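PDB 5Z1N: G-protein interacting protein 1 from Dictyostelium discoideum, which probably binds heterotrimeric G proteins through their beta-gamma subunits and sequesters them in the cytosol during chemotaxis, its C-terminal helical domain enclosing a phospholipid. Local coordinates for residues A[62-67]-A[106-111]; A[49-54]-A[114-119]; A[38-43]-A[122-127]. All coordinates share one frame; numbering follows the deposited sequence. Where two conformers were deposited one is given.

Contact 1 of 3, residues A[62-67]-A[106-111]; sequences LAKVDR and EQETVT
Glu108 OE1 and Lys64 NZ are joined through one ordered water, which accepts from Lys64 NZ at 2.7 Å and donates to Glu108 OE1 at 2.7 Å. The two charged atoms themselves stay 4.2 Å apart, Lys64 NZ to Glu108 OE1, too far for a salt bridge, so the water is the polar link across the two helix segments. Two different chain shapes produce this. Lys64 runs out extended beyond CG, whereas Glu108 folds at its second torsion (chi2 -47°), which turns its carboxylate back over the lysine's methylenes. The two side chains therefore cross at a slant: Lys64 CD lies 3.2 Å from Glu108 OE1, and Lys64 CB packs on Glu108 CG at 3.6 Å.

Further in from these charged groups the contact becomes apolar. Val65 CG2 rests against Glu108 CB at 3.6 Å, the two side chains running antiparallel alongside one another. The other valine branch, CG1, meets Thr109 OG1 at 3.5 Å, nearly at right angles. That hydroxyl is hydrogen-bonded to the carbonyl O of Ala105, one turn earlier in its own helix, so it has a polar partner although a methyl group lies against it. Val65 also touches the bound phosphatidylethanolamine and belongs to the sodium site together with Asp61.

The segment axes approach to 8.6 Å with their N-to-C directions at 156°, a nearly antiparallel pairing of helix 59-81 with helix 92-113. Its chemistry is graded from outside inward: opposite charges at the exposed edge can still attract through the water, though probably less strongly than in direct contact, while the buried valine helps to line the lipid pocket with hydrocarbon.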
# COMPACT_ATOMS: atom_id res chain seq x y z
N LEU A 62 3.81 10.27 -12.62
CA LEU A 62 3.61 9.14 -11.73
C LEU A 62 4.92 8.46 -11.35
O LEU A 62 4.95 7.74 -10.34
CB LEU A 62 2.69 8.11 -12.39
CG LEU A 62 1.23 8.11 -11.94
CD1 LEU A 62 1.11 7.70 -10.48
CD2 LEU A 62 0.61 9.47 -12.17
N ALA A 63 5.99 8.70 -12.11
CA ALA A 63 7.24 7.95 -11.93
C ALA A 63 7.68 7.91 -10.48
O ALA A 63 7.93 6.84 -9.92
CB ALA A 63 8.34 8.56 -12.81
N LYS A 64 7.74 9.09 -9.83
CA LYS A 64 8.19 9.17 -8.45
C LYS A 64 7.42 8.22 -7.54
O LYS A 64 8.02 7.49 -6.74
CB LYS A 64 8.04 10.61 -7.94
CG LYS A 64 8.74 11.67 -8.77
CD LYS A 64 8.75 13.00 -8.03
CE LYS A 64 9.39 14.11 -8.84
NZ LYS A 64 9.82 15.25 -7.97
N VAL A 65 6.09 8.21 -7.65
CA VAL A 65 5.31 7.30 -6.83
C VAL A 65 5.62 5.86 -7.21
O VAL A 65 5.92 5.01 -6.35
CB VAL A 65 3.81 7.61 -6.94
CG1 VAL A 65 3.01 6.79 -5.94
CG2 VAL A 65 3.56 9.09 -6.72
N ASP A 66 5.61 5.58 -8.52
CA ASP A 66 5.82 4.22 -9.00
C ASP A 66 7.08 3.62 -8.40
O ASP A 66 7.03 2.63 -7.66
CB ASP A 66 5.90 4.24 -10.53
CG ASP A 66 6.39 2.93 -11.11
OD1 ASP A 66 5.61 1.96 -11.12
OD2 ASP A 66 7.55 2.88 -11.55
N ARG A 67 8.22 4.27 -8.66
CA ARG A 67 9.49 3.79 -8.12
C ARG A 67 9.40 3.56 -6.62
O ARG A 67 9.76 2.48 -6.12
CB ARG A 67 10.60 4.78 -8.45
CG ARG A 67 11.22 4.58 -9.83
CD ARG A 67 12.46 5.44 -10.01
NE ARG A 67 12.16 6.72 -10.66
CZ ARG A 67 12.06 6.89 -11.97
NH1 ARG A 67 11.78 8.08 -12.47
NH2 ARG A 67 12.25 5.86 -12.79
N GLU A 106 4.19 8.17 -0.05
CA GLU A 106 3.23 9.06 0.60
C GLU A 106 3.43 10.49 0.13
O GLU A 106 2.54 11.10 -0.48
CB GLU A 106 3.36 8.97 2.12
CG GLU A 106 2.42 9.91 2.88
CD GLU A 106 2.65 9.89 4.38
OE1 GLU A 106 3.13 8.86 4.90
OE2 GLU A 106 2.34 10.90 5.04
N GLN A 107 4.65 11.00 0.32
CA GLN A 107 4.92 12.39 -0.01
C GLN A 107 4.59 12.65 -1.47
O GLN A 107 3.88 13.61 -1.80
CB GLN A 107 6.37 12.73 0.31
CG GLN A 107 6.66 12.66 1.81
CD GLN A 107 8.14 12.76 2.13
OE1 GLN A 107 8.99 12.51 1.28
NE2 GLN A 107 8.44 13.13 3.37
N GLU A 108 5.01 11.75 -2.36
CA GLU A 108 4.80 12.04 -3.77
C GLU A 108 3.33 11.95 -4.12
O GLU A 108 2.83 12.77 -4.90
CB GLU A 108 5.66 11.12 -4.63
CG GLU A 108 7.14 11.45 -4.53
CD GLU A 108 7.43 12.94 -4.67
OE1 GLU A 108 6.84 13.58 -5.57
OE2 GLU A 108 8.23 13.47 -3.88
N THR A 109 2.60 11.02 -3.50
CA THR A 109 1.17 10.97 -3.75
C THR A 109 0.53 12.28 -3.31
O THR A 109 -0.30 12.84 -4.03
CB THR A 109 0.54 9.77 -3.06
OG1 THR A 109 1.13 8.57 -3.57
CG2 THR A 109 -0.96 9.72 -3.33
N VAL A 110 0.95 12.80 -2.16
CA VAL A 110 0.43 14.09 -1.71
C VAL A 110 0.70 15.14 -2.78
O VAL A 110 -0.21 15.85 -3.23
CB VAL A 110 1.05 14.48 -0.36
CG1 VAL A 110 0.87 15.97 -0.10
CG2 VAL A 110 0.42 13.67 0.77
N THR A 111 1.94 15.18 -3.27
CA THR A 111 2.29 16.17 -4.28
C THR A 111 1.45 15.96 -5.53
O THR A 111 0.99 16.92 -6.15
CB THR A 111 3.78 16.09 -4.60
OG1 THR A 111 4.53 16.46 -3.43
CG2 THR A 111 4.14 17.02 -5.75
O HOH W 1 7.68 15.92 -6.55

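Contact 2 of 3, residues A[49-54]-A[114-119]. With PEF (di-palmitoyl-3-sn-phosphatidylethanolamine), chain B.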
# COMPACT_ATOMS: atom_id res chain seq x y z
N PHE A 49 -6.28 7.35 -10.74
CA PHE A 49 -6.64 6.81 -12.05
C PHE A 49 -7.52 7.79 -12.83
O PHE A 49 -7.39 7.91 -14.05
CB PHE A 49 -7.36 5.47 -11.89
CG PHE A 49 -6.48 4.37 -11.35
CD1 PHE A 49 -5.21 4.18 -11.85
CD2 PHE A 49 -6.94 3.53 -10.35
CE1 PHE A 49 -4.40 3.17 -11.35
CE2 PHE A 49 -6.14 2.52 -9.85
CZ PHE A 49 -4.87 2.34 -10.35
N PHE A 50 -8.41 8.49 -12.13
CA PHE A 50 -9.31 9.43 -12.79
C PHE A 50 -8.53 10.56 -13.45
O PHE A 50 -8.78 10.90 -14.61
CB PHE A 50 -10.31 10.00 -11.78
CG PHE A 50 -11.22 11.06 -12.36
CD1 PHE A 50 -12.39 10.71 -13.02
CD2 PHE A 50 -10.91 12.40 -12.22
CE1 PHE A 50 -13.22 11.68 -13.54
CE2 PHE A 50 -11.74 13.38 -12.75
CZ PHE A 50 -12.89 13.02 -13.40
N TYR A 51 -7.57 11.15 -12.73
CA TYR A 51 -6.84 12.27 -13.32
C TYR A 51 -5.74 11.83 -14.27
O TYR A 51 -5.30 12.64 -15.09
CB TYR A 51 -6.28 13.16 -12.22
CG TYR A 51 -7.37 13.91 -11.51
CD1 TYR A 51 -8.00 14.99 -12.11
CD2 TYR A 51 -7.80 13.52 -10.26
CE1 TYR A 51 -9.02 15.67 -11.47
CE2 TYR A 51 -8.81 14.19 -9.62
CZ TYR A 51 -9.42 15.26 -10.22
OH TYR A 51 -10.43 15.92 -9.55
N ILE A 52 -5.29 10.58 -14.19
CA ILE A 52 -4.47 10.03 -15.26
C ILE A 52 -5.29 9.91 -16.54
O ILE A 52 -4.87 10.35 -17.62
CB ILE A 52 -3.87 8.68 -14.85
CG1 ILE A 52 -2.72 8.88 -13.87
CG2 ILE A 52 -3.39 7.90 -16.08
CD1 ILE A 52 -2.29 7.60 -13.16
N ASP A 53 -6.50 9.34 -16.43
CA ASP A 53 -7.33 9.12 -17.62
C ASP A 53 -7.79 10.43 -18.24
O ASP A 53 -7.84 10.56 -19.47
CB ASP A 53 -8.54 8.25 -17.25
CG ASP A 53 -8.14 6.88 -16.76
OD1 ASP A 53 -6.99 6.46 -17.02
OD2 ASP A 53 -8.97 6.21 -16.11
N SER A 54 -8.16 11.41 -17.41
CA SER A 54 -8.54 12.71 -17.95
C SER A 54 -7.35 13.52 -18.43
O SER A 54 -7.54 14.63 -18.93
CB SER A 54 -9.33 13.50 -16.91
OG SER A 54 -8.47 13.97 -15.88
N THR A 114 -2.39 17.21 -4.60
CA THR A 114 -2.66 18.54 -4.05
C THR A 114 -3.53 19.42 -4.95
O THR A 114 -4.44 20.07 -4.41
CB THR A 114 -1.31 19.22 -3.74
OG1 THR A 114 -0.70 18.58 -2.62
CG2 THR A 114 -1.51 20.70 -3.44
N PRO A 115 -3.35 19.47 -6.27
CA PRO A 115 -4.25 20.30 -7.09
C PRO A 115 -5.68 19.81 -7.16
O PRO A 115 -6.53 20.53 -7.71
CB PRO A 115 -3.59 20.27 -8.48
CG PRO A 115 -2.20 19.82 -8.25
CD PRO A 115 -2.28 18.88 -7.10
N PHE A 116 -5.99 18.61 -6.65
CA PHE A 116 -7.31 18.02 -6.82
C PHE A 116 -8.01 17.60 -5.53
O PHE A 116 -9.23 17.40 -5.55
CB PHE A 116 -7.22 16.79 -7.73
CG PHE A 116 -6.34 16.99 -8.93
CD1 PHE A 116 -5.07 16.43 -8.97
CD2 PHE A 116 -6.77 17.73 -10.01
CE1 PHE A 116 -4.24 16.62 -10.07
CE2 PHE A 116 -5.96 17.92 -11.12
CZ PHE A 116 -4.69 17.36 -11.14
N PHE A 117 -7.29 17.46 -4.42
CA PHE A 117 -7.84 17.04 -3.14
C PHE A 117 -7.98 18.23 -2.21
O PHE A 117 -7.07 19.06 -2.11
CB PHE A 117 -6.92 16.00 -2.49
CG PHE A 117 -7.31 14.58 -2.74
CD1 PHE A 117 -8.30 14.25 -3.64
CD2 PHE A 117 -6.67 13.56 -2.07
CE1 PHE A 117 -8.64 12.92 -3.85
CE2 PHE A 117 -7.00 12.24 -2.28
CZ PHE A 117 -7.99 11.92 -3.18
N ARG A 118 -9.10 18.29 -1.48
CA ARG A 118 -9.22 19.22 -0.37
C ARG A 118 -8.19 18.86 0.70
O ARG A 118 -7.73 17.72 0.78
CB ARG A 118 -10.62 19.18 0.22
CG ARG A 118 -11.73 19.46 -0.77
CD ARG A 118 -13.09 19.43 -0.10
NE ARG A 118 -13.45 18.10 0.39
CZ ARG A 118 -13.47 17.75 1.67
NH1 ARG A 118 -13.15 18.63 2.61
NH2 ARG A 118 -13.82 16.52 2.02
N PRO A 119 -7.81 19.83 1.55
CA PRO A 119 -6.81 19.53 2.59
C PRO A 119 -7.17 18.34 3.46
O PRO A 119 -6.28 17.56 3.83
CB PRO A 119 -6.77 20.84 3.40
CG PRO A 119 -7.17 21.89 2.44
CD PRO A 119 -8.21 21.25 1.55
C2 PEF B . -5.11 -1.72 -11.08
C1 PEF B . -4.65 -0.78 -12.19
N PEF B . -0.98 -1.97 -16.70
C3 PEF B . -4.89 -3.18 -11.44
C4 PEF B . -2.05 -0.32 -15.30
C5 PEF B . -1.18 -0.55 -16.52
C10 PEF B . -5.10 -1.47 -8.70
C11 PEF B . -4.49 -0.93 -7.43
C12 PEF B . -4.53 -1.95 -6.30
C13 PEF B . -3.62 -1.45 -5.19
C14 PEF B . -3.68 -2.29 -3.92
C15 PEF B . -2.50 -1.93 -3.03
C16 PEF B . -2.55 -2.64 -1.68
C17 PEF B . -1.20 -2.58 -0.97
C18 PEF B . -0.58 -1.19 -1.01
C19 PEF B . 0.14 -0.87 0.29
C20 PEF B . 1.12 -1.97 0.70
C21 PEF B . 0.88 -2.38 2.15
C22 PEF B . 1.76 -3.57 2.54
C23 PEF B . 1.25 -4.22 3.82
C24 PEF B . 2.20 -5.33 4.28
C25 PEF B . 1.62 -6.10 5.45
C30 PEF B . -3.02 -4.11 -10.11
C31 PEF B . -1.56 -4.43 -9.94
C32 PEF B . -0.91 -3.42 -9.00
C33 PEF B . -0.79 -2.05 -9.66
C34 PEF B . -0.80 -0.95 -8.61
C35 PEF B . -0.48 0.41 -9.22
C36 PEF B . -1.04 1.55 -8.38
C37 PEF B . -0.37 2.88 -8.70
C38 PEF B . -1.07 4.03 -7.98
C39 PEF B . -0.09 4.86 -7.16
C40 PEF B . -0.78 6.04 -6.48
C41 PEF B . -1.87 5.59 -5.52
C42 PEF B . -1.32 4.76 -4.36
C43 PEF B . -2.40 4.49 -3.32
C44 PEF B . -1.87 3.63 -2.18
C45 PEF B . -2.88 3.56 -1.06
O4 PEF B . -6.23 -1.93 -8.72
O5 PEF B . -3.83 -4.38 -9.23
O2 PEF B . -4.33 -1.43 -9.93
O3 PEF B . -3.50 -3.45 -11.31
O1P PEF B . -5.70 -0.96 -15.79
O2P PEF B . -4.33 0.86 -14.46
O3P PEF B . -4.79 -1.43 -13.45
O4P PEF B . -3.20 -1.16 -15.35
P PEF B . -4.60 -0.58 -14.81
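Tyr51 and Phe116 lie face to face, their ring centroids 4.0 Å apart and their planes inclined by 21°. The closest atoms, Tyr51 CE1 and Phe116 CD2, are 3.4 Å apart, and each ring lies over the other displaced toward the rim, which makes this an offset stack. The side chains arrive from opposite directions, so Phe116 CB also reaches the tyrosine ring, 3.6 Å from Tyr51 CE2. Both rings are sandwiched: Phe50 CD2 sits over the centre of the far face of Tyr51, and Pro115 CB over that of Phe116. For Tyr51 the first torsion (chi1 -70°) sets CG beside its backbone N, sending the ring from the end of helix 31-53 toward the loop before helix 119-132. Its hydroxyl is hydrogen-bonded to Lys47 NZ, one turn back.

Phe49, in the same helical turn, serves the lipid instead: its CZ lies 3.6 Å from C1 of the phosphatidylethanolamine, near the head group, while the acyl chains run on into the domain. No hydrogen bond crosses between the two segments; dispersion between aromatic faces carries this surface contact, with the tyrosine's polar end satisfied within its own helix.

Contact 3 of 3, residues A[38-43]-A[122-127]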
# COMPACT_ATOMS: atom_id res chain seq x y z
N GLU A 38 -9.78 0.39 3.79
CA GLU A 38 -10.23 -0.09 2.49
C GLU A 38 -10.87 1.03 1.69
O GLU A 38 -10.54 1.25 0.51
CB GLU A 38 -11.21 -1.26 2.67
CG GLU A 38 -11.79 -1.78 1.36
CD GLU A 38 -12.98 -2.71 1.56
OE1 GLU A 38 -13.76 -2.50 2.51
OE2 GLU A 38 -13.13 -3.67 0.77
N LYS A 39 -11.78 1.78 2.33
CA LYS A 39 -12.40 2.92 1.66
C LYS A 39 -11.35 3.94 1.23
O LYS A 39 -11.42 4.47 0.12
CB LYS A 39 -13.43 3.57 2.58
CG LYS A 39 -14.18 4.73 1.94
CD LYS A 39 -15.30 5.24 2.84
CE LYS A 39 -14.79 6.24 3.86
NZ LYS A 39 -15.85 7.23 4.23
N ASN A 40 -10.37 4.21 2.09
CA ASN A 40 -9.36 5.22 1.78
C ASN A 40 -8.50 4.80 0.60
O ASN A 40 -8.23 5.60 -0.31
CB ASN A 40 -8.49 5.48 3.01
CG ASN A 40 -9.18 6.34 4.05
OD1 ASN A 40 -10.31 6.77 3.87
ND2 ASN A 40 -8.48 6.58 5.16
N ILE A 41 -8.05 3.54 0.59
CA ILE A 41 -7.25 3.03 -0.51
C ILE A 41 -8.03 3.14 -1.82
O ILE A 41 -7.51 3.63 -2.83
CB ILE A 41 -6.82 1.58 -0.23
CG1 ILE A 41 -5.81 1.53 0.92
CG2 ILE A 41 -6.21 0.95 -1.47
CD1 ILE A 41 -5.44 0.13 1.32
N LEU A 42 -9.29 2.70 -1.80
CA LEU A 42 -10.12 2.81 -3.00
C LEU A 42 -10.25 4.26 -3.46
O LEU A 42 -10.14 4.55 -4.65
CB LEU A 42 -11.49 2.19 -2.74
CG LEU A 42 -11.50 0.67 -2.61
CD1 LEU A 42 -12.84 0.20 -2.05
CD2 LEU A 42 -11.22 0.03 -3.96
N LYS A 43 -10.50 5.17 -2.52
CA LYS A 43 -10.72 6.57 -2.87
C LYS A 43 -9.48 7.18 -3.52
O LYS A 43 -9.56 7.82 -4.58
CB LYS A 43 -11.11 7.34 -1.61
CG LYS A 43 -11.05 8.84 -1.68
CD LYS A 43 -11.41 9.42 -0.31
CE LYS A 43 -11.88 10.85 -0.40
NZ LYS A 43 -12.51 11.28 0.88
N ILE A 122 -6.07 15.34 1.61
CA ILE A 122 -4.61 15.22 1.67
C ILE A 122 -4.20 14.59 3.00
O ILE A 122 -3.35 13.69 3.05
CB ILE A 122 -3.96 16.59 1.45
CG1 ILE A 122 -4.29 17.13 0.06
CG2 ILE A 122 -2.45 16.52 1.67
CD1 ILE A 122 -3.63 16.36 -1.08
N GLN A 123 -4.80 15.06 4.10
CA GLN A 123 -4.57 14.43 5.39
C GLN A 123 -4.99 12.97 5.36
O GLN A 123 -4.36 12.12 6.00
CB GLN A 123 -5.32 15.17 6.50
CG GLN A 123 -5.13 14.56 7.89
CD GLN A 123 -6.01 15.20 8.95
OE1 GLN A 123 -7.24 15.21 8.84
NE2 GLN A 123 -5.38 15.73 10.00
N LEU A 124 -6.05 12.66 4.62
CA LEU A 124 -6.45 11.26 4.45
C LEU A 124 -5.33 10.46 3.79
O LEU A 124 -5.03 9.33 4.21
CB LEU A 124 -7.74 11.18 3.63
CG LEU A 124 -8.38 9.82 3.37
CD1 LEU A 124 -9.90 9.95 3.37
CD2 LEU A 124 -7.90 9.20 2.06
N ILE A 125 -4.71 11.01 2.74
CA ILE A 125 -3.56 10.35 2.13
C ILE A 125 -2.49 10.09 3.18
O ILE A 125 -1.96 8.97 3.29
CB ILE A 125 -3.00 11.19 0.97
CG1 ILE A 125 -4.03 11.33 -0.14
CG2 ILE A 125 -1.72 10.55 0.43
CD1 ILE A 125 -3.61 12.31 -1.20
N ARG A 126 -2.16 11.11 3.97
CA ARG A 126 -1.10 10.98 4.97
C ARG A 126 -1.42 9.89 5.99
O ARG A 126 -0.56 9.06 6.31
CB ARG A 126 -0.87 12.31 5.68
CG ARG A 126 -0.23 13.38 4.80
CD ARG A 126 0.37 14.50 5.65
NE ARG A 126 -0.59 15.02 6.61
CZ ARG A 126 -1.38 16.07 6.40
NH1 ARG A 126 -1.32 16.72 5.24
NH2 ARG A 126 -2.22 16.47 7.34
N ASN A 127 -2.65 9.88 6.51
CA ASN A 127 -3.01 8.89 7.52
C ASN A 127 -3.01 7.48 6.94
O ASN A 127 -2.56 6.53 7.60
CB ASN A 127 -4.39 9.21 8.11
CG ASN A 127 -4.37 10.40 9.04
OD1 ASN A 127 -3.33 10.75 9.60
ND2 ASN A 127 -5.52 11.03 9.22
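Leu124 CG stands opposite its backbone N (chi1 -177°), which carries the isobutyl group straight out from helix 119-132 to the amide of Asn40. Asn40 turns the other way about its first bond, CG beside the backbone N (chi1 -77°). Its second torsion, near zero (-1°), eclipses OD1 with CA across the CB-CG bond, and it is this oxygen that the leucine meets. Leu124 CD1 comes within 3.2 Å of Asn40 OD1, a close approach of methyl to oxygen, and Leu124 CG lies 3.6 Å from Asn40 CG, the two side chains being set at an oblique angle. The second methyl also bears on the amide, Leu124 CD2 being 3.7 Å from Asn40 CG.

Lys43, one turn further along helix 31-53, reaches past the leucine with its chain extended. Its CD is 4.0 Å from Leu124 CD1, and its NZ is 3.8 Å from the same methyl. The ammonium group is hydrogen-bonded to Asn121 OD1, near the start of helix 119-132. Asn40 ND2 likewise finds a partner beyond the segments, in a weak hydrogen bond with Thr128 OG1. With an alanine in place of Asn40, Leu124 would probably lose the amide it packs on, and Thr128 OG1 its weak bond to helix 31-53.

No hydrogen bond joins 38-43 to 122-127 directly, and the nearest CA atoms, those of Asn40 and Leu124, are 7.2 Å apart. The evidence thus describes one leucine inserted between two residues spaced i, i+3 on the neighbouring helix, with polar ties at its margins, a way of joining helices within the all-helical TNFAIP8-like domain that houses the lipid.

The three contacts lie about 13 to 14 Å apart, centre to centre, and are nested along the chain: contact 1 falls inside the loop closed by contact 2, which falls inside that closed by contact 3. Contacts 2 and 3 both use helix 31-53, at its end and nearer its middle. Direct packing connects all three: Leu62 CD2 meets Ile52 CD1 at 3.6 Å between contacts 1 and 2, Val110 meets Ile122 and Ile125 between 1 and 3, and Phe117 reaches Ile125 between 2 and 3. Four successive helices, 31-53, 59-81, 92-113 and 119-132, are thereby tied together in the TNFAIP8-like domain, with Val65 and Phe49 contributing to its phospholipid pocket.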